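PDB 4ACY: endo-alpha-mannosidase from Bacteroides thetaiotaomicron, which probably hydrolyses internal alpha-mannosidic linkages in N-glycans and related mannosides, as a GH99 endo-alpha-mannosidase. Local coordinates for residues N48-W62 with I86-N100. Sequence-based numbering, arbitrary orientation.
Sequences NWYGNPSVDGEMKHW and IACNFYPELGTYSSN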
loop_
_atom_site.group_PDB
_atom_site.type_symbol
_atom_site.label_atom_id
_atom_site.label_comp_id
_atom_site.label_asym_id
_atom_site.label_seq_id
_atom_site.Cartn_x
_atom_site.Cartn_y
_atom_site.Cartn_z
ATOM N N ASN A 48 2.448 -3.966 -8.206
ATOM C CA ASN A 48 2.961 -4.927 -9.183
ATOM C C ASN A 48 2.480 -4.610 -10.599
ATOM O O ASN A 48 2.315 -5.498 -11.462
ATOM C CB ASN A 48 2.594 -6.351 -8.762
ATOM C CG ASN A 48 1.095 -6.621 -8.850
ATOM O OD1 ASN A 48 0.280 -5.693 -8.893
ATOM N ND2 ASN A 48 0.731 -7.897 -8.898
ATOM N N TRP A 49 2.299 -3.324 -10.849
ATOM C CA TRP A 49 1.662 -2.884 -12.077
ATOM C C TRP A 49 2.627 -2.349 -13.127
ATOM O O TRP A 49 2.184 -1.880 -14.160
ATOM C CB TRP A 49 0.533 -1.883 -11.786
ATOM C CG TRP A 49 0.900 -0.646 -11.003
ATOM C CD1 TRP A 49 2.123 -0.022 -10.926
ATOM C CD2 TRP A 49 0.002 0.133 -10.215
ATOM N NE1 TRP A 49 2.029 1.109 -10.126
ATOM C CE2 TRP A 49 0.732 1.226 -9.688
ATOM C CE3 TRP A 49 -1.371 0.028 -9.925
ATOM C CZ2 TRP A 49 0.143 2.197 -8.865
ATOM C CZ3 TRP A 49 -1.959 0.991 -9.110
ATOM C CH2 TRP A 49 -1.204 2.063 -8.586
ATOM N N TYR A 50 3.932 -2.479 -12.882
ATOM C CA TYR A 50 4.932 -1.876 -13.764
ATOM C C TYR A 50 5.316 -2.859 -14.847
ATOM O O TYR A 50 5.377 -4.052 -14.606
ATOM C CB TYR A 50 6.161 -1.435 -12.976
ATOM C CG TYR A 50 5.819 -0.393 -11.934
ATOM C CD1 TYR A 50 5.534 0.922 -12.305
ATOM C CD2 TYR A 50 5.745 -0.732 -10.586
ATOM C CE1 TYR A 50 5.196 1.879 -11.359
ATOM C CE2 TYR A 50 5.425 0.221 -9.628
ATOM C CZ TYR A 50 5.127 1.511 -10.025
ATOM O OH TYR A 50 4.784 2.428 -9.066
ATOM N N GLY A 51 5.568 -2.356 -16.052
ATOM C CA GLY A 51 5.909 -3.236 -17.159
ATOM C C GLY A 51 6.800 -2.496 -18.119
ATOM O O GLY A 51 6.805 -1.274 -18.122
ATOM N N ASN A 52 7.576 -3.233 -18.911
ATOM C CA ASN A 52 8.463 -2.590 -19.875
ATOM C C ASN A 52 8.530 -3.395 -21.176
ATOM O O ASN A 52 8.058 -4.535 -21.221
ATOM C CB ASN A 52 9.856 -2.316 -19.257
ATOM C CG ASN A 52 10.599 -3.584 -18.846
ATOM O OD1 ASN A 52 10.423 -4.646 -19.430
ATOM N ND2 ASN A 52 11.449 -3.462 -17.838
ATOM N N PRO A 53 9.081 -2.793 -22.249
ATOM C CA PRO A 53 9.117 -3.477 -23.540
ATOM C C PRO A 53 9.901 -4.791 -23.526
ATOM O O PRO A 53 9.482 -5.755 -24.161
ATOM C CB PRO A 53 9.805 -2.445 -24.441
ATOM C CG PRO A 53 9.384 -1.122 -23.832
ATOM C CD PRO A 53 9.486 -1.379 -22.366
ATOM N N SER A 54 11.012 -4.821 -22.794
ATOM C CA SER A 54 11.853 -6.007 -22.695
ATOM C C SER A 54 11.136 -7.233 -22.122
ATOM O O SER A 54 11.285 -8.339 -22.639
ATOM C CB SER A 54 13.102 -5.695 -21.872
ATOM O OG SER A 54 13.861 -6.867 -21.668
ATOM N N VAL A 55 10.366 -7.032 -21.051
ATOM C CA VAL A 55 9.723 -8.146 -20.358
ATOM C C VAL A 55 8.273 -8.326 -20.782
ATOM O O VAL A 55 7.793 -9.454 -20.890
ATOM C CB VAL A 55 9.809 -7.977 -18.827
ATOM C CG1 VAL A 55 9.135 -9.155 -18.094
ATOM C CG2 VAL A 55 11.257 -7.835 -18.397
ATOM N N ASP A 56 7.587 -7.216 -21.035
ATOM C CA ASP A 56 6.134 -7.225 -21.219
ATOM C C ASP A 56 5.699 -6.806 -22.619
ATOM O O ASP A 56 4.516 -6.901 -22.960
ATOM C CB ASP A 56 5.481 -6.325 -20.167
ATOM C CG ASP A 56 5.968 -6.645 -18.765
ATOM O OD1 ASP A 56 5.541 -7.686 -18.211
ATOM O OD2 ASP A 56 6.807 -5.886 -18.241
ATOM N N GLY A 57 6.648 -6.328 -23.418
ATOM C CA GLY A 57 6.355 -5.905 -24.782
ATOM C C GLY A 57 5.829 -4.489 -24.930
ATOM O O GLY A 57 5.645 -4.011 -26.050
ATOM N N GLU A 58 5.564 -3.818 -23.811
ATOM C CA GLU A 58 5.145 -2.413 -23.827
ATOM C C GLU A 58 5.436 -1.803 -22.459
ATOM O O GLU A 58 5.553 -2.544 -21.474
ATOM C CB GLU A 58 3.648 -2.290 -24.147
ATOM C CG GLU A 58 2.727 -2.780 -23.013
ATOM C CD GLU A 58 1.302 -3.067 -23.456
ATOM O OE1 GLU A 58 0.820 -2.431 -24.423
ATOM O OE2 GLU A 58 0.660 -3.939 -22.823
HETATM N N MSE A 59 5.572 -0.476 -22.399
HETATM C CA MSE A 59 5.644 0.217 -21.102
HETATM C C MSE A 59 4.289 0.086 -20.433
HETATM O O MSE A 59 3.252 0.233 -21.080
HETATM C CB MSE A 59 5.950 1.714 -21.240
HETATM C CG MSE A 59 7.389 2.074 -21.464
HETATM SE SE MSE A 59 8.594 1.467 -20.060
HETATM C CE MSE A 59 10.294 1.946 -20.941
ATOM N N LYS A 60 4.307 -0.212 -19.142
ATOM C CA LYS A 60 3.093 -0.213 -18.343
ATOM C C LYS A 60 3.357 0.616 -17.107
ATOM O O LYS A 60 4.326 0.396 -16.386
ATOM C CB LYS A 60 2.683 -1.636 -17.960
ATOM C CG LYS A 60 2.371 -2.537 -19.128
ATOM C CD LYS A 60 1.926 -3.909 -18.629
ATOM C CE LYS A 60 1.629 -4.860 -19.790
ATOM N NZ LYS A 60 1.717 -6.297 -19.351
ATOM N N HIS A 61 2.485 1.586 -16.872
ATOM C CA HIS A 61 2.580 2.504 -15.725
ATOM C C HIS A 61 3.694 3.561 -15.743
ATOM O O HIS A 61 3.469 4.703 -15.314
ATOM C CB HIS A 61 2.497 1.758 -14.387
ATOM C CG HIS A 61 1.090 1.560 -13.921
ATOM N ND1 HIS A 61 0.479 2.413 -13.028
ATOM C CD2 HIS A 61 0.155 0.642 -14.269
ATOM C CE1 HIS A 61 -0.769 2.017 -12.829
ATOM N NE2 HIS A 61 -0.991 0.945 -13.570
ATOM N N TRP A 62 4.885 3.205 -16.224
ATOM C CA TRP A 62 5.910 4.225 -16.447
ATOM C C TRP A 62 5.413 5.195 -17.507
ATOM O O TRP A 62 5.779 6.369 -17.501
ATOM C CB TRP A 62 7.253 3.602 -16.857
ATOM C CG TRP A 62 7.729 2.566 -15.894
ATOM C CD1 TRP A 62 7.928 1.234 -16.153
ATOM C CD2 TRP A 62 8.077 2.759 -14.511
ATOM N NE1 TRP A 62 8.372 0.597 -15.024
ATOM C CE2 TRP A 62 8.458 1.500 -14.001
ATOM C CE3 TRP A 62 8.065 3.865 -13.647
ATOM C CZ2 TRP A 62 8.865 1.317 -12.678
ATOM C CZ3 TRP A 62 8.470 3.691 -12.328
ATOM C CH2 TRP A 62 8.849 2.415 -11.848
ATOM N N ILE A 86 9.408 9.568 -17.510
ATOM C CA ILE A 86 8.552 8.579 -16.856
ATOM C C ILE A 86 7.580 9.201 -15.837
ATOM O O ILE A 86 7.818 10.291 -15.312
ATOM C CB ILE A 86 9.372 7.418 -16.216
ATOM C CG1 ILE A 86 10.231 7.911 -15.045
ATOM C CG2 ILE A 86 10.234 6.689 -17.292
ATOM C CD1 ILE A 86 10.797 6.755 -14.199
ATOM N N ALA A 87 6.496 8.477 -15.559
ATOM C CA ALA A 87 5.346 9.030 -14.832
ATOM C C ALA A 87 5.497 9.069 -13.303
ATOM O O ALA A 87 4.677 8.502 -12.555
ATOM C CB ALA A 87 4.089 8.276 -15.221
ATOM N N CYS A 88 6.545 9.748 -12.854
ATOM C CA CYS A 88 6.840 9.913 -11.440
ATOM C C CYS A 88 7.824 11.054 -11.245
ATOM O O CYS A 88 8.559 11.408 -12.180
ATOM C CB CYS A 88 7.371 8.610 -10.818
ATOM S SG CYS A 88 8.439 7.650 -11.895
ATOM N N ASN A 89 7.822 11.645 -10.053
ATOM C CA ASN A 89 8.694 12.778 -9.766
ATOM C C ASN A 89 10.095 12.372 -9.303
ATOM O O ASN A 89 11.003 13.199 -9.287
ATOM C CB ASN A 89 8.071 13.691 -8.722
ATOM C CG ASN A 89 6.915 14.513 -9.283
ATOM O OD1 ASN A 89 7.039 15.744 -9.488
ATOM N ND2 ASN A 89 5.806 13.850 -9.558
ATOM N N PHE A 90 10.228 11.123 -8.863
ATOM C CA PHE A 90 11.540 10.528 -8.540
ATOM C C PHE A 90 11.861 9.493 -9.612
ATOM O O PHE A 90 10.990 9.121 -10.396
ATOM C CB PHE A 90 11.474 9.831 -7.167
ATOM C CG PHE A 90 11.337 10.767 -5.987
ATOM C CD1 PHE A 90 10.084 11.225 -5.565
ATOM C CD2 PHE A 90 12.465 11.167 -5.264
ATOM C CE1 PHE A 90 9.955 12.075 -4.449
ATOM C CE2 PHE A 90 12.357 12.012 -4.153
ATOM C CZ PHE A 90 11.094 12.480 -3.739
ATOM N N TYR A 91 13.102 8.999 -9.646
ATOM C CA TYR A 91 13.496 8.040 -10.667
ATOM C C TYR A 91 14.062 6.790 -9.985
ATOM O O TYR A 91 14.976 6.906 -9.160
ATOM C CB TYR A 91 14.543 8.660 -11.608
ATOM C CG TYR A 91 14.745 7.854 -12.856
ATOM C CD1 TYR A 91 15.609 6.758 -12.872
ATOM C CD2 TYR A 91 14.043 8.158 -14.023
ATOM C CE1 TYR A 91 15.766 5.988 -14.018
ATOM C CE2 TYR A 91 14.194 7.394 -15.170
ATOM C CZ TYR A 91 15.062 6.313 -15.155
ATOM O OH TYR A 91 15.218 5.548 -16.286
ATOM N N PRO A 92 13.538 5.598 -10.323
ATOM C CA PRO A 92 14.001 4.400 -9.600
ATOM C C PRO A 92 15.459 3.999 -9.875
ATOM O O PRO A 92 15.925 4.058 -11.023
ATOM C CB PRO A 92 13.100 3.292 -10.142
ATOM C CG PRO A 92 11.848 3.996 -10.631
ATOM C CD PRO A 92 12.428 5.277 -11.241
ATOM N N GLU A 93 16.134 3.546 -8.827
ATOM C CA GLU A 93 17.431 2.898 -8.987
ATOM C C GLU A 93 17.348 1.768 -10.022
ATOM O O GLU A 93 18.260 1.596 -10.851
ATOM C CB GLU A 93 17.925 2.359 -7.648
ATOM C CG GLU A 93 19.315 1.733 -7.790
ATOM C CD GLU A 93 19.795 0.999 -6.562
ATOM O OE1 GLU A 93 18.999 0.679 -5.669
ATOM O OE2 GLU A 93 21.010 0.730 -6.506
ATOM N N LEU A 94 16.247 1.017 -9.992
ATOM C CA LEU A 94 16.074 -0.129 -10.895
ATOM C C LEU A 94 15.517 0.237 -12.280
ATOM O O LEU A 94 15.221 -0.636 -13.103
ATOM C CB LEU A 94 15.248 -1.228 -10.207
ATOM C CG LEU A 94 15.877 -1.806 -8.939
ATOM C CD1 LEU A 94 14.960 -2.855 -8.348
ATOM C CD2 LEU A 94 17.240 -2.440 -9.222
ATOM N N GLY A 95 15.392 1.535 -12.534
ATOM C CA GLY A 95 14.940 2.045 -13.821
ATOM C C GLY A 95 13.474 1.778 -14.073
ATOM O O GLY A 95 12.691 1.636 -13.121
ATOM N N THR A 96 13.114 1.701 -15.349
ATOM C CA THR A 96 11.738 1.394 -15.762
ATOM C C THR A 96 11.546 -0.098 -15.730
ATOM O O THR A 96 11.481 -0.767 -16.763
ATOM C CB THR A 96 11.386 1.973 -17.157
ATOM O OG1 THR A 96 12.399 1.600 -18.124
ATOM C CG2 THR A 96 11.283 3.473 -17.068
ATOM N N TYR A 97 11.475 -0.629 -14.515
ATOM C CA TYR A 97 11.467 -2.063 -14.334
ATOM C C TYR A 97 10.134 -2.724 -14.602
ATOM O O TYR A 97 9.090 -2.069 -14.616
ATOM C CB TYR A 97 11.939 -2.433 -12.944
ATOM C CG TYR A 97 11.129 -1.897 -11.771
ATOM C CD1 TYR A 97 9.926 -2.515 -11.382
ATOM C CD2 TYR A 97 11.611 -0.847 -10.991
ATOM C CE1 TYR A 97 9.217 -2.065 -10.272
ATOM C CE2 TYR A 97 10.916 -0.404 -9.870
ATOM C CZ TYR A 97 9.720 -1.021 -9.519
ATOM O OH TYR A 97 9.044 -0.572 -8.402
ATOM N N SER A 98 10.177 -4.039 -14.799
ATOM C CA SER A 98 8.947 -4.817 -14.918
ATOM C C SER A 98 8.649 -5.565 -13.626
ATOM O O SER A 98 9.517 -6.228 -13.059
ATOM C CB SER A 98 9.032 -5.847 -16.029
ATOM O OG SER A 98 7.899 -6.714 -15.978
ATOM N N SER A 99 7.393 -5.499 -13.203
ATOM C CA SER A 99 6.923 -6.256 -12.047
ATOM C C SER A 99 6.928 -7.760 -12.322
ATOM O O SER A 99 6.849 -8.565 -11.393
ATOM C CB SER A 99 5.510 -5.799 -11.679
ATOM O OG SER A 99 5.503 -4.444 -11.252
ATOM N N ASN A 100 7.011 -8.134 -13.596
ATOM C CA ASN A 100 7.069 -9.545 -13.996
ATOM C C ASN A 100 8.466 -10.092 -14.194
ATOM O O ASN A 100 8.625 -11.203 -14.712
ATOM C CB ASN A 100 6.237 -9.776 -15.260
ATOM C CG ASN A 100 4.806 -9.362 -15.073
ATOM O OD1 ASN A 100 4.242 -8.630 -15.891
ATOM N ND2 ASN A 100 4.216 -9.783 -13.954
HETATM O O HOH W 1 12.761 -5.259 -15.475
#
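Tyr50 and Ser99 exchange two hydrogen bonds: Ser99 N reaches Tyr50 O at 2.9 Å, almost straight at hydrogen though lying above the carbonyl plane, while Tyr50 N donates to Ser99 OG at 3.0 Å. The Tyr50 ring meets that of Tyr97 obliquely, CD2 to CE1, and both hydroxyls continue to Asn328, Tyr97 OH also to Glu337. Asn52 works in two directions from the N-cap of the short helix 53-56. Its OD1 caps Val55 N, whereas Asn52 ND2 gives Thr96 O a bond of 2.9 Å lying in the carbonyl plane, on a lone pair; a water joins the same ND2 to Ser98 N. Val55 lays CG1 against Ser98 OG. Asp56 OD2 takes Ser98 OG on its syn lone pair (2.6 Å) and Asn52 N on its anti one, and Ser98 OG in turn accepts from Asn100 N, an ST turn. These loops belong to a TIM barrel, the first following strand 42-46 and the second leading into helix 102-115. Met59, selenomethionine in this crystal, brings its CE to Thr96 OG1. With CG anti to its carbonyl carbon (chi1 -54°), Trp62 lies between Thr96 CA on one face and Tyr50 on the opposite one. Trp62 NE1 donates in the ring plane to Tyr97 O (2.8 Å, 172°), and the six-membered ring turns its edge to the Tyr97 face, planes 78° apart. A leucine here would probably leave Tyr97 O without this donor and open a gap beside Pro92 CG, which touches Trp62 CH2 at 3.6 Å. The backbone joins the loops once more, Ala87 N donating to Trp62 O at 3.0 Å.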